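Local structure of hypothetical protein aq_1956 (Aquifex aeolicus, 2YVT) at residues A[9-14]-A[22-27]; A[245-248]-A[253-256]. The protein is of unknown function but belongs to the calcineurin-like metallophosphoesterase superfamily, which suggests a metal-dependent phosphoester hydrolase. All coordinates share one frame; numbering follows the deposited sequence.

Interaction 1 of 2, residues A[9-14]-A[22-27]; sequences LAIKNF and PKLKGV
Leu9 on strand 9-12 and Leu24 on helix 22-27 meet through their methyl branches, and every contact between the two segments is of this apolar kind. Leu9 slants across both Leu24 and Val27: its CD2 rests on Leu24 CD1 at 3.7 Å, while its CD1 reaches Val27 CG1 at 3.6 Å and also stays near Leu24 CD1. With CG anti to the backbone N (chi1 -169°), the Leu9 side chain stretches away from its strand toward these two residues. Leu24 answers with a single branch, CD1, which also meets Ile11 CG2 end to end at 4.1 Å. The two strand residues that touch the helix alternate with Ala10, whose CB points away from it.

Polar ties run within the layers: Leu9 and Ile11 bond through their backbones to strand 35-39, and Val27 N bonds to Lys23 O within the helix. Tyr244 touches Leu9, Ile11 and Val27 and adds to the apolar layer. The helix runs nearly antiparallel to the strand (160°), as expected for the helix of the beta-alpha-beta crossover 7-12, 21-31, 35-39, which carries the chain back alongside the sheet. Between the two segments the contact is made by buried methyl groups, so the fit depends on shape and on exclusion of water.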
loop_
_atom_site.group_PDB
_atom_site.type_symbol
_atom_site.label_atom_id
_atom_site.label_comp_id
_atom_site.label_asym_id
_atom_site.label_seq_id
_atom_site.Cartn_x
_atom_site.Cartn_y
_atom_site.Cartn_z
ATOM N N LEU A 9 -10.955 6.676 3.277
ATOM C CA LEU A 9 -9.837 7.399 3.896
ATOM C C LEU A 9 -8.588 6.579 3.611
ATOM O O LEU A 9 -8.536 5.405 3.968
ATOM C CB LEU A 9 -10.041 7.546 5.412
ATOM C CG LEU A 9 -9.119 8.485 6.225
ATOM C CD1 LEU A 9 -9.650 8.577 7.657
ATOM C CD2 LEU A 9 -7.654 8.081 6.255
ATOM N N ALA A 10 -7.588 7.193 2.981
ATOM C CA ALA A 10 -6.346 6.479 2.647
ATOM C C ALA A 10 -5.123 7.155 3.241
ATOM O O ALA A 10 -5.013 8.381 3.225
ATOM C CB ALA A 10 -6.191 6.351 1.128
ATOM N N ILE A 11 -4.211 6.335 3.759
ATOM C CA ILE A 11 -2.885 6.793 4.177
ATOM C C ILE A 11 -1.809 5.917 3.531
ATOM O O ILE A 11 -2.096 4.822 3.029
ATOM C CB ILE A 11 -2.711 6.783 5.725
ATOM C CG1 ILE A 11 -2.743 5.347 6.283
ATOM C CG2 ILE A 11 -3.753 7.687 6.382
ATOM C CD1 ILE A 11 -2.354 5.260 7.764
ATOM N N LYS A 12 -0.572 6.401 3.544
ATOM C CA LYS A 12 0.569 5.618 3.069
ATOM C C LYS A 12 1.786 5.897 3.936
ATOM O O LYS A 12 1.871 6.953 4.573
ATOM C CB LYS A 12 0.859 5.862 1.575
ATOM C CG LYS A 12 1.344 7.275 1.180
ATOM C CD LYS A 12 2.855 7.360 1.084
ATOM C CE LYS A 12 3.313 8.759 0.672
ATOM N NZ LYS A 12 3.489 8.877 -0.813
ATOM N N ASN A 13 2.716 4.946 3.952
ATOM C CA ASN A 13 3.931 5.040 4.769
ATOM C C ASN A 13 3.608 5.283 6.242
ATOM O O ASN A 13 4.050 6.271 6.844
ATOM C CB ASN A 13 4.901 6.098 4.213
ATOM C CG ASN A 13 5.683 5.600 3.006
ATOM O OD1 ASN A 13 5.927 4.396 2.852
ATOM N ND2 ASN A 13 6.111 6.532 2.157
ATOM N N PHE A 14 2.837 4.358 6.811
ATOM C CA PHE A 14 2.551 4.352 8.248
ATOM C C PHE A 14 3.856 4.389 9.052
ATOM O O PHE A 14 3.960 5.136 10.032
ATOM C CB PHE A 14 1.691 3.135 8.616
ATOM C CG PHE A 14 1.497 2.967 10.083
ATOM C CD1 PHE A 14 0.665 3.833 10.785
ATOM C CD2 PHE A 14 2.147 1.940 10.771
ATOM C CE1 PHE A 14 0.495 3.684 12.159
ATOM C CE2 PHE A 14 1.988 1.787 12.147
ATOM C CZ PHE A 14 1.161 2.660 12.840
ATOM N N PRO A 22 -4.059 8.242 17.267
ATOM C CA PRO A 22 -5.143 9.053 17.858
ATOM C C PRO A 22 -5.701 10.144 16.937
ATOM O O PRO A 22 -6.921 10.387 16.933
ATOM C CB PRO A 22 -4.486 9.658 19.105
ATOM C CG PRO A 22 -3.442 8.651 19.479
ATOM C CD PRO A 22 -2.882 8.182 18.156
ATOM N N LYS A 23 -4.839 10.777 16.144
ATOM C CA LYS A 23 -5.327 11.786 15.202
ATOM C C LYS A 23 -6.097 11.135 14.055
ATOM O O LYS A 23 -7.118 11.663 13.607
ATOM C CB LYS A 23 -4.191 12.679 14.701
ATOM C CG LYS A 23 -3.804 13.729 15.744
ATOM C CD LYS A 23 -2.642 14.585 15.300
ATOM C CE LYS A 23 -2.188 15.511 16.441
ATOM N NZ LYS A 23 -3.148 16.625 16.708
ATOM N N LEU A 24 -5.632 9.969 13.605
ATOM C CA LEU A 24 -6.361 9.240 12.567
ATOM C C LEU A 24 -7.755 8.824 13.064
ATOM O O LEU A 24 -8.753 8.955 12.347
ATOM C CB LEU A 24 -5.547 8.038 12.075
ATOM C CG LEU A 24 -6.133 7.282 10.879
ATOM C CD1 LEU A 24 -6.224 8.151 9.622
ATOM C CD2 LEU A 24 -5.357 6.006 10.604
ATOM N N LYS A 25 -7.816 8.358 14.306
ATOM C CA LYS A 25 -9.079 8.038 14.970
ATOM C C LYS A 25 -10.038 9.234 14.960
ATOM O O LYS A 25 -11.234 9.076 14.697
ATOM C CB LYS A 25 -8.811 7.575 16.404
ATOM C CG LYS A 25 -10.046 7.063 17.136
ATOM C CD LYS A 25 -9.676 6.405 18.453
ATOM C CE LYS A 25 -10.834 5.549 18.979
ATOM N NZ LYS A 25 -11.050 4.305 18.156
ATOM N N GLY A 26 -9.503 10.425 15.233
ATOM C CA GLY A 26 -10.298 11.654 15.222
ATOM C C GLY A 26 -10.912 11.941 13.864
ATOM O O GLY A 26 -12.092 12.298 13.769
ATOM N N VAL A 27 -10.111 11.766 12.810
ATOM C CA VAL A 27 -10.583 11.986 11.441
ATOM C C VAL A 27 -11.682 10.980 11.106
ATOM O O VAL A 27 -12.692 11.330 10.505
ATOM C CB VAL A 27 -9.424 11.908 10.407
ATOM C CG1 VAL A 27 -9.952 11.963 8.972
ATOM C CG2 VAL A 27 -8.430 13.026 10.655
#

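Interaction 2 of 2, residues A[245-248]-A[253-256]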
loop_
_atom_site.group_PDB
_atom_site.type_symbol
_atom_site.label_atom_id
_atom_site.label_comp_id
_atom_site.label_asym_id
_atom_site.label_seq_id
_atom_site.Cartn_x
_atom_site.Cartn_y
_atom_site.Cartn_z
ATOM N N ALA A 245 -5.634 11.066 2.430
ATOM C CA ALA A 245 -6.572 11.415 1.362
ATOM C C ALA A 245 -7.968 10.966 1.746
ATOM O O ALA A 245 -8.133 9.969 2.448
ATOM C CB ALA A 245 -6.165 10.770 0.054
ATOM N N PHE A 246 -8.971 11.708 1.279
ATOM C CA PHE A 246 -10.353 11.338 1.510
ATOM C C PHE A 246 -11.086 11.353 0.174
ATOM O O PHE A 246 -11.118 12.377 -0.514
ATOM C CB PHE A 246 -11.008 12.280 2.530
ATOM C CG PHE A 246 -12.197 11.680 3.220
ATOM C CD1 PHE A 246 -12.039 10.885 4.353
ATOM C CD2 PHE A 246 -13.476 11.897 2.729
ATOM C CE1 PHE A 246 -13.145 10.317 4.988
ATOM C CE2 PHE A 246 -14.594 11.334 3.362
ATOM C CZ PHE A 246 -14.423 10.545 4.487
ATOM N N LEU A 247 -11.647 10.204 -0.197
ATOM C CA LEU A 247 -12.251 10.008 -1.507
ATOM C C LEU A 247 -13.735 9.713 -1.340
ATOM O O LEU A 247 -14.126 8.962 -0.456
ATOM C CB LEU A 247 -11.582 8.840 -2.252
ATOM C CG LEU A 247 -10.072 8.760 -2.538
ATOM C CD1 LEU A 247 -9.231 8.447 -1.304
ATOM C CD2 LEU A 247 -9.821 7.702 -3.597
ATOM N N ASP A 248 -14.558 10.325 -2.184
ATOM C CA ASP A 248 -15.941 9.918 -2.319
ATOM C C ASP A 248 -16.094 9.305 -3.710
ATOM O O ASP A 248 -16.062 10.013 -4.715
ATOM C CB ASP A 248 -16.884 11.114 -2.136
ATOM C CG ASP A 248 -18.346 10.707 -2.128
ATOM O OD1 ASP A 248 -18.681 9.694 -2.772
ATOM O OD2 ASP A 248 -19.164 11.393 -1.463
ATOM N N LYS A 253 -15.328 12.902 -5.597
ATOM C CA LYS A 253 -14.710 13.990 -4.853
ATOM C C LYS A 253 -13.395 13.465 -4.272
ATOM O O LYS A 253 -13.384 12.425 -3.620
ATOM C CB LYS A 253 -15.639 14.472 -3.734
ATOM C CG LYS A 253 -16.962 15.080 -4.215
ATOM C CD LYS A 253 -17.738 15.679 -3.053
ATOM C CE LYS A 253 -19.099 16.188 -3.495
ATOM N NZ LYS A 253 -19.887 16.730 -2.352
ATOM N N ILE A 254 -12.294 14.163 -4.536
ATOM C CA ILE A 254 -10.990 13.776 -3.997
ATOM C C ILE A 254 -10.397 14.947 -3.223
ATOM O O ILE A 254 -10.285 16.053 -3.758
ATOM C CB ILE A 254 -9.974 13.354 -5.101
ATOM C CG1 ILE A 254 -10.621 12.474 -6.191
ATOM C CG2 ILE A 254 -8.731 12.709 -4.466
ATOM C CD1 ILE A 254 -11.093 11.088 -5.740
ATOM N N LYS A 255 -10.036 14.699 -1.967
ATOM C CA LYS A 255 -9.434 15.724 -1.120
ATOM C C LYS A 255 -8.139 15.204 -0.513
ATOM O O LYS A 255 -8.105 14.114 0.054
ATOM C CB LYS A 255 -10.393 16.145 -0.000
ATOM C CG LYS A 255 -11.711 16.761 -0.469
ATOM C CD LYS A 255 -12.656 16.983 0.706
ATOM C CE LYS A 255 -13.918 17.742 0.300
ATOM N NZ LYS A 255 -13.639 19.166 -0.045
ATOM N N LEU A 256 -7.071 15.977 -0.654
ATOM C CA LEU A 256 -5.830 15.680 0.052
ATOM C C LEU A 256 -5.764 16.590 1.259
ATOM O O LEU A 256 -5.734 17.814 1.121
ATOM C CB LEU A 256 -4.621 15.861 -0.858
ATOM C CG LEU A 256 -4.220 14.633 -1.690
ATOM C CD1 LEU A 256 -5.396 13.961 -2.397
ATOM C CD2 LEU A 256 -3.185 15.068 -2.679
#
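Ala245 faces Leu256 in a non-hydrogen-bonded antiparallel pair, the two CA atoms 4.5 Å apart. Its CB meets the CD1 branch of Leu256, and its CA-H leans on Lys255 O, an oxygen already gripped by the next amide along. That amide belongs to Phe246, whose N donates to Lys255 O at 2.8 Å, almost in line with the carbonyl. The bond is returned from Lys255 N to Phe246 O at 2.9 Å, the donor tilted 18° from the carbonyl plane. The Phe246 ring leads away from the partner strand and packs on Pro33 and Lys7.

Leu247 turns back to the face of Ala245. Ile254 puts CG1 anti to its carbonyl carbon (chi1 -42°) and brings CD1 over Leu247, 4.1 Å from its CG; the two side chains cross at a slant. Val234 touches Ala245, Leu247, Ile254 and Leu256, joining this face to the neighbouring sheet.

Asp248 closes the ladder. Its N donates to Lys253 O at 2.8 Å and 172°, whereas the return bond from Lys253 N to Asp248 O is longer, 3.1 Å, and more bent, though it falls on a lone pair. The CB atoms of Asp248 and Lys253 lie side by side, but their charged ends do not touch: OD1 of the aspartate instead accepts from Thr250 N in the connecting turn, and OD2 has a weak, long ion pair with Lys7.

Two reciprocal pairs of backbone bonds, separated by a non-hydrogen-bonded pair, with side chains alternating between an apolar face and one carrying two exposed lysines, are the pattern of an antiparallel beta hairpin, with its second strand, 253-258, as an outer strand of the mixed sheet and its first paired to strand 7-12.

From the N terminus, strand 7-12 enters first, and the chain soon returns through helix 21-31, so interaction 1 closes a short loop at the start of the fold. More than two hundred residues then pass, through three more strands of the same sheet, the remaining helices and the second sheet, before interaction 2 closes the short four-residue connection of the C-terminal hairpin. The two loops follow in series, neither nesting nor crossing. They meet in space because strands 7-12 and 243-248 are antiparallel neighbours: Ala10 O and Ala245 N make a probable hydrogen bond, and Leu9 packs on Phe246. Strand pairing thus brings the two chain ends into one sheet, with helix 21-31 packed against its N-terminal strand.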